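PDB 3B4N: endo-pectate lyase from Erwinia chrysanthemi, which cleaves polygalacturonate internally by calcium-dependent beta-elimination, and probably methylated pectins too, releasing oligosaccharides with unsaturated galacturonosyl ends. Local coordinates for residues S27-T39 against T72-Y86. Residues are numbered along the deposited sequence; the frame is centred on the assembly and turned at random.
Sequences SQKSDVNYLGWST and TFKDADTNSGLNYWY. With EDO (1,2-ethanediol), chain G.
Four backbone hydrogen bonds join N33 to D75 and L35 to F73, making 72-75 an edge strand of a three-stranded antiparallel sheet. This sheet packs against the four-stranded one that includes 85-92, an N-terminal beta-sandwich consistent with a fibronectin type III-like fold, set beside the parallel beta-helix. The straightest hydrogen bond, L35 N to F73 O, is 2.8 Å long with 177° at the hydrogen. From L35, CB lies beside F73 O; CG is anti to the carbonyl carbon (chi1 -60°), which carries both methyls to Y86, CD2 over one face of the ring and CD1 near Y86 CD1 (3.9 Å) and F73 CD2 (4.1 Å). L35 and Y86 cross at about a right angle. At the far end of that ring, N33 OD1 comes to the edge, 2.9 Å from Y86 OH, its amide turned 81° from the ring plane. The same hydroxyl lies 2.6 Å from D75 OD1, in the ring plane, and its one proton could serve either oxygen. D75 OD1 also forms a salt bridge with R51 of strand 44-52, tying the sheets together. On the other face of the three-stranded sheet, Y34 CE1 lies 3.6 Å from K74 CB, and Y34 OH is hydrogen-bonded to N274 of the beta-helix. Beyond the N33-D75 pair, a water donates to both D31 O and D75 O, each at 2.7 Å, and accepts from T78 OG1.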
loop_
_atom_site.group_PDB
_atom_site.type_symbol
_atom_site.label_atom_id
_atom_site.label_comp_id
_atom_site.label_asym_id
_atom_site.label_seq_id
_atom_site.Cartn_x
_atom_site.Cartn_y
_atom_site.Cartn_z
ATOM N N SER A 27 -9.488 4.670 -8.636
ATOM C CA SER A 27 -10.039 3.337 -8.395
ATOM C C SER A 27 -11.378 3.483 -7.680
ATOM O O SER A 27 -11.470 4.123 -6.642
ATOM C CB SER A 27 -9.108 2.472 -7.551
ATOM O OG SER A 27 -9.635 1.154 -7.474
ATOM N N GLN A 28 -12.425 2.885 -8.238
ATOM C CA GLN A 28 -13.747 2.970 -7.630
ATOM C C GLN A 28 -14.028 1.768 -6.730
ATOM O O GLN A 28 -13.910 0.627 -7.167
ATOM C CB GLN A 28 -14.808 3.052 -8.726
ATOM C CG GLN A 28 -14.506 4.097 -9.792
ATOM C CD GLN A 28 -15.561 4.147 -10.877
ATOM O OE1 GLN A 28 -16.722 4.459 -10.616
ATOM N NE2 GLN A 28 -15.163 3.838 -12.106
ATOM N N LYS A 29 -14.406 2.027 -5.481
ATOM C CA LYS A 29 -14.705 0.961 -4.521
ATOM C C LYS A 29 -15.829 1.335 -3.545
ATOM O O LYS A 29 -15.699 2.286 -2.776
ATOM C CB LYS A 29 -13.451 0.617 -3.702
ATOM C CG LYS A 29 -12.300 -0.018 -4.477
ATOM C CD LYS A 29 -12.562 -1.486 -4.788
ATOM C CE LYS A 29 -12.696 -1.719 -6.279
ATOM N NZ LYS A 29 -11.513 -1.188 -7.010
ATOM N N SER A 30 -16.922 0.576 -3.570
ATOM C CA SER A 30 -18.052 0.806 -2.666
ATOM C C SER A 30 -18.584 2.246 -2.662
ATOM O O SER A 30 -18.698 2.871 -1.597
ATOM C CB SER A 30 -17.649 0.405 -1.243
ATOM O OG SER A 30 -18.735 0.526 -0.342
ATOM N N ASP A 31 -18.925 2.746 -3.849
ATOM C CA ASP A 31 -19.448 4.105 -4.039
ATOM C C ASP A 31 -18.508 5.211 -3.593
ATOM O O ASP A 31 -18.928 6.340 -3.318
ATOM C CB ASP A 31 -20.786 4.262 -3.335
ATOM C CG ASP A 31 -21.891 3.559 -4.067
ATOM O OD1 ASP A 31 -22.972 3.437 -3.493
ATOM O OD2 ASP A 31 -21.671 3.140 -5.223
ATOM N N VAL A 32 -17.235 4.872 -3.515
ATOM C CA VAL A 32 -16.214 5.820 -3.127
ATOM C C VAL A 32 -15.192 5.810 -4.250
ATOM O O VAL A 32 -14.825 4.746 -4.756
ATOM C CB VAL A 32 -15.533 5.392 -1.806
ATOM C CG1 VAL A 32 -14.408 6.351 -1.456
ATOM C CG2 VAL A 32 -16.562 5.377 -0.678
ATOM N N ASN A 33 -14.769 6.994 -4.678
ATOM C CA ASN A 33 -13.751 7.085 -5.715
ATOM C C ASN A 33 -12.442 7.356 -5.006
ATOM O O ASN A 33 -12.306 8.358 -4.305
ATOM C CB ASN A 33 -14.050 8.230 -6.679
ATOM C CG ASN A 33 -15.240 7.945 -7.566
ATOM O OD1 ASN A 33 -15.965 8.860 -7.971
ATOM N ND2 ASN A 33 -15.436 6.677 -7.898
ATOM N N TYR A 34 -11.490 6.448 -5.160
ATOM C CA TYR A 34 -10.185 6.617 -4.541
ATOM C C TYR A 34 -9.202 7.170 -5.549
ATOM O O TYR A 34 -9.135 6.708 -6.692
ATOM C CB TYR A 34 -9.656 5.284 -4.008
ATOM C CG TYR A 34 -10.353 4.799 -2.764
ATOM C CD1 TYR A 34 -9.942 5.213 -1.503
ATOM C CD2 TYR A 34 -11.450 3.948 -2.855
ATOM C CE1 TYR A 34 -10.614 4.787 -0.349
ATOM C CE2 TYR A 34 -12.123 3.519 -1.722
ATOM C CZ TYR A 34 -11.704 3.939 -0.477
ATOM O OH TYR A 34 -12.389 3.509 0.636
ATOM N N LEU A 35 -8.457 8.183 -5.125
ATOM C CA LEU A 35 -7.441 8.784 -5.969
ATOM C C LEU A 35 -6.077 8.471 -5.387
ATOM O O LEU A 35 -5.888 8.495 -4.172
ATOM C CB LEU A 35 -7.594 10.301 -6.019
ATOM C CG LEU A 35 -8.906 10.850 -6.562
ATOM C CD1 LEU A 35 -8.853 12.382 -6.549
ATOM C CD2 LEU A 35 -9.131 10.333 -7.975
ATOM N N GLY A 36 -5.135 8.181 -6.271
ATOM C CA GLY A 36 -3.771 7.923 -5.858
ATOM C C GLY A 36 -2.881 8.646 -6.848
ATOM O O GLY A 36 -3.081 8.546 -8.065
ATOM N N TRP A 37 -1.903 9.398 -6.356
ATOM C CA TRP A 37 -1.016 10.092 -7.273
ATOM C C TRP A 37 0.415 10.036 -6.801
ATOM O O TRP A 37 0.695 9.705 -5.649
ATOM C CB TRP A 37 -1.438 11.564 -7.434
ATOM C CG TRP A 37 -1.411 12.377 -6.158
ATOM C CD1 TRP A 37 -0.387 13.163 -5.700
ATOM C CD2 TRP A 37 -2.446 12.454 -5.174
ATOM N NE1 TRP A 37 -0.725 13.723 -4.490
ATOM C CE2 TRP A 37 -1.983 13.304 -4.143
ATOM C CE3 TRP A 37 -3.722 11.885 -5.063
ATOM C CZ2 TRP A 37 -2.755 13.599 -3.010
ATOM C CZ3 TRP A 37 -4.489 12.174 -3.940
ATOM C CH2 TRP A 37 -4.002 13.024 -2.927
ATOM N N SER A 38 1.322 10.319 -7.722
ATOM C CA SER A 38 2.731 10.404 -7.391
ATOM C C SER A 38 3.156 11.766 -7.919
ATOM O O SER A 38 2.608 12.266 -8.902
ATOM C CB SER A 38 3.552 9.302 -8.070
ATOM O OG SER A 38 3.546 9.439 -9.477
ATOM N N THR A 39 4.104 12.391 -7.241
ATOM C CA THR A 39 4.600 13.678 -7.691
ATOM C C THR A 39 6.082 13.736 -7.379
ATOM O O THR A 39 6.538 13.118 -6.418
ATOM C CB THR A 39 3.876 14.864 -6.991
ATOM O OG1 THR A 39 4.373 16.096 -7.525
ATOM C CG2 THR A 39 4.107 14.846 -5.479
ATOM N N THR A 72 -2.904 9.994 -1.340
ATOM C CA THR A 72 -4.193 9.377 -1.642
ATOM C C THR A 72 -5.334 10.253 -1.130
ATOM O O THR A 72 -5.148 11.118 -0.269
ATOM C CB THR A 72 -4.346 7.979 -0.985
ATOM O OG1 THR A 72 -4.341 8.125 0.440
ATOM C CG2 THR A 72 -3.219 7.027 -1.429
ATOM N N PHE A 73 -6.522 10.011 -1.664
ATOM C CA PHE A 73 -7.717 10.753 -1.279
ATOM C C PHE A 73 -8.938 9.914 -1.613
ATOM O O PHE A 73 -8.917 9.126 -2.554
ATOM C CB PHE A 73 -7.803 12.071 -2.057
ATOM C CG PHE A 73 -9.028 12.878 -1.745
ATOM C CD1 PHE A 73 -9.144 13.526 -0.523
ATOM C CD2 PHE A 73 -10.067 12.983 -2.666
ATOM C CE1 PHE A 73 -10.273 14.271 -0.209
ATOM C CE2 PHE A 73 -11.212 13.731 -2.361
ATOM C CZ PHE A 73 -11.311 14.373 -1.135
ATOM N N LYS A 74 -9.992 10.062 -0.826
ATOM C CA LYS A 74 -11.220 9.343 -1.119
ATOM C C LYS A 74 -12.385 10.318 -1.210
ATOM O O LYS A 74 -12.538 11.206 -0.374
ATOM C CB LYS A 74 -11.497 8.264 -0.068
ATOM C CG LYS A 74 -11.843 8.761 1.304
ATOM C CD LYS A 74 -12.136 7.569 2.216
ATOM C CE LYS A 74 -12.572 8.015 3.600
ATOM N NZ LYS A 74 -11.539 8.850 4.271
ATOM N N ASP A 75 -13.174 10.165 -2.268
ATOM C CA ASP A 75 -14.347 10.998 -2.495
ATOM C C ASP A 75 -15.588 10.115 -2.452
ATOM O O ASP A 75 -15.804 9.296 -3.342
ATOM C CB ASP A 75 -14.265 11.688 -3.861
ATOM C CG ASP A 75 -15.471 12.571 -4.136
ATOM O OD1 ASP A 75 -15.690 12.942 -5.304
ATOM O OD2 ASP A 75 -16.195 12.899 -3.178
ATOM N N ALA A 76 -16.394 10.284 -1.406
ATOM C CA ALA A 76 -17.621 9.509 -1.241
ATOM C C ALA A 76 -18.854 10.371 -1.462
ATOM O O ALA A 76 -19.971 9.945 -1.172
ATOM C CB ALA A 76 -17.671 8.907 0.158
ATOM N N ASP A 77 -18.652 11.575 -1.989
ATOM C CA ASP A 77 -19.751 12.510 -2.210
ATOM C C ASP A 77 -20.144 12.642 -3.679
ATOM O O ASP A 77 -20.103 13.741 -4.240
ATOM C CB ASP A 77 -19.355 13.885 -1.661
ATOM C CG ASP A 77 -20.492 14.883 -1.700
ATOM O OD1 ASP A 77 -20.206 16.100 -1.681
ATOM O OD2 ASP A 77 -21.667 14.458 -1.740
ATOM N N THR A 78 -20.510 11.531 -4.306
ATOM C CA THR A 78 -20.913 11.560 -5.709
ATOM C C THR A 78 -22.281 10.921 -5.914
ATOM O O THR A 78 -22.731 10.124 -5.095
ATOM C CB THR A 78 -19.905 10.821 -6.611
ATOM O OG1 THR A 78 -19.838 9.444 -6.224
ATOM C CG2 THR A 78 -18.523 11.454 -6.502
ATOM N N ASN A 79 -22.931 11.283 -7.016
ATOM C CA ASN A 79 -24.245 10.754 -7.367
ATOM C C ASN A 79 -24.083 9.658 -8.412
ATOM O O ASN A 79 -23.251 9.771 -9.309
ATOM C CB ASN A 79 -25.134 11.870 -7.916
ATOM C CG ASN A 79 -25.627 12.811 -6.833
ATOM O OD1 ASN A 79 -26.163 13.880 -7.124
ATOM N ND2 ASN A 79 -25.460 12.412 -5.577
ATOM N N SER A 80 -24.897 8.612 -8.300
ATOM C CA SER A 80 -24.833 7.471 -9.209
ATOM C C SER A 80 -25.133 7.751 -10.679
ATOM O O SER A 80 -24.680 7.010 -11.554
ATOM C CB SER A 80 -25.770 6.360 -8.714
ATOM O OG SER A 80 -27.124 6.786 -8.720
ATOM N N GLY A 81 -25.884 8.813 -10.958
ATOM C CA GLY A 81 -26.234 9.115 -12.338
ATOM C C GLY A 81 -25.310 10.049 -13.098
ATOM O O GLY A 81 -25.643 10.496 -14.198
ATOM N N LEU A 82 -24.147 10.341 -12.527
ATOM C CA LEU A 82 -23.196 11.235 -13.171
ATOM C C LEU A 82 -21.805 10.637 -13.285
ATOM O O LEU A 82 -21.446 9.711 -12.554
ATOM C CB LEU A 82 -23.096 12.544 -12.382
ATOM C CG LEU A 82 -24.349 13.421 -12.357
ATOM C CD1 LEU A 82 -24.206 14.516 -11.313
ATOM C CD2 LEU A 82 -24.561 14.020 -13.735
ATOM N N ASN A 83 -21.030 11.172 -14.222
ATOM C CA ASN A 83 -19.647 10.757 -14.400
ATOM C C ASN A 83 -18.816 11.902 -13.850
ATOM O O ASN A 83 -19.239 13.061 -13.892
ATOM C CB ASN A 83 -19.329 10.538 -15.878
ATOM C CG ASN A 83 -19.763 9.172 -16.366
ATOM O OD1 ASN A 83 -20.429 9.050 -17.389
ATOM N ND2 ASN A 83 -19.376 8.133 -15.634
ATOM N N TYR A 84 -17.642 11.582 -13.317
ATOM C CA TYR A 84 -16.778 12.612 -12.757
ATOM C C TYR A 84 -15.363 12.564 -13.298
ATOM O O TYR A 84 -14.862 11.510 -13.689
ATOM C CB TYR A 84 -16.716 12.488 -11.231
ATOM C CG TYR A 84 -18.051 12.681 -10.562
ATOM C CD1 TYR A 84 -18.934 11.617 -10.414
ATOM C CD2 TYR A 84 -18.443 13.936 -10.101
ATOM C CE1 TYR A 84 -20.178 11.798 -9.820
ATOM C CE2 TYR A 84 -19.690 14.128 -9.507
ATOM C CZ TYR A 84 -20.546 13.052 -9.372
ATOM O OH TYR A 84 -21.772 13.230 -8.779
ATOM N N TRP A 85 -14.741 13.735 -13.327
ATOM C CA TRP A 85 -13.354 13.892 -13.740
ATOM C C TRP A 85 -12.659 14.511 -12.537
ATOM O O TRP A 85 -13.219 15.387 -11.853
ATOM C CB TRP A 85 -13.221 14.834 -14.940
ATOM C CG TRP A 85 -13.469 14.178 -16.256
ATOM C CD1 TRP A 85 -12.533 13.784 -17.168
ATOM C CD2 TRP A 85 -14.738 13.798 -16.790
ATOM N NE1 TRP A 85 -13.141 13.177 -18.238
ATOM C CE2 TRP A 85 -14.496 13.171 -18.033
ATOM C CE3 TRP A 85 -16.056 13.926 -16.338
ATOM C CZ2 TRP A 85 -15.527 12.669 -18.832
ATOM C CZ3 TRP A 85 -17.086 13.427 -17.134
ATOM C CH2 TRP A 85 -16.809 12.805 -18.371
ATOM N N TYR A 86 -11.446 14.036 -12.273
ATOM C CA TYR A 86 -10.640 14.526 -11.167
ATOM C C TYR A 86 -9.251 14.942 -11.618
ATOM O O TYR A 86 -8.711 14.412 -12.580
ATOM C CB TYR A 86 -10.451 13.431 -10.117
ATOM C CG TYR A 86 -11.699 12.985 -9.406
ATOM C CD1 TYR A 86 -12.107 13.591 -8.220
ATOM C CD2 TYR A 86 -12.443 11.915 -9.894
ATOM C CE1 TYR A 86 -13.233 13.125 -7.525
ATOM C CE2 TYR A 86 -13.558 11.448 -9.219
ATOM C CZ TYR A 86 -13.947 12.052 -8.039
ATOM O OH TYR A 86 -15.051 11.587 -7.371
HETATM C C1 EDO G . 5.289 12.175 -11.037
HETATM O O1 EDO G . 5.608 11.223 -9.878
HETATM C C2 EDO G . 5.528 11.580 -12.431
HETATM O O2 EDO G . 4.581 10.351 -12.582
HETATM O O HOH W 1 -18.316 8.803 -4.346
HETATM O O HOH W 2 -20.983 7.354 -0.954
HETATM O O HOH W 3 -18.728 8.113 -8.943
#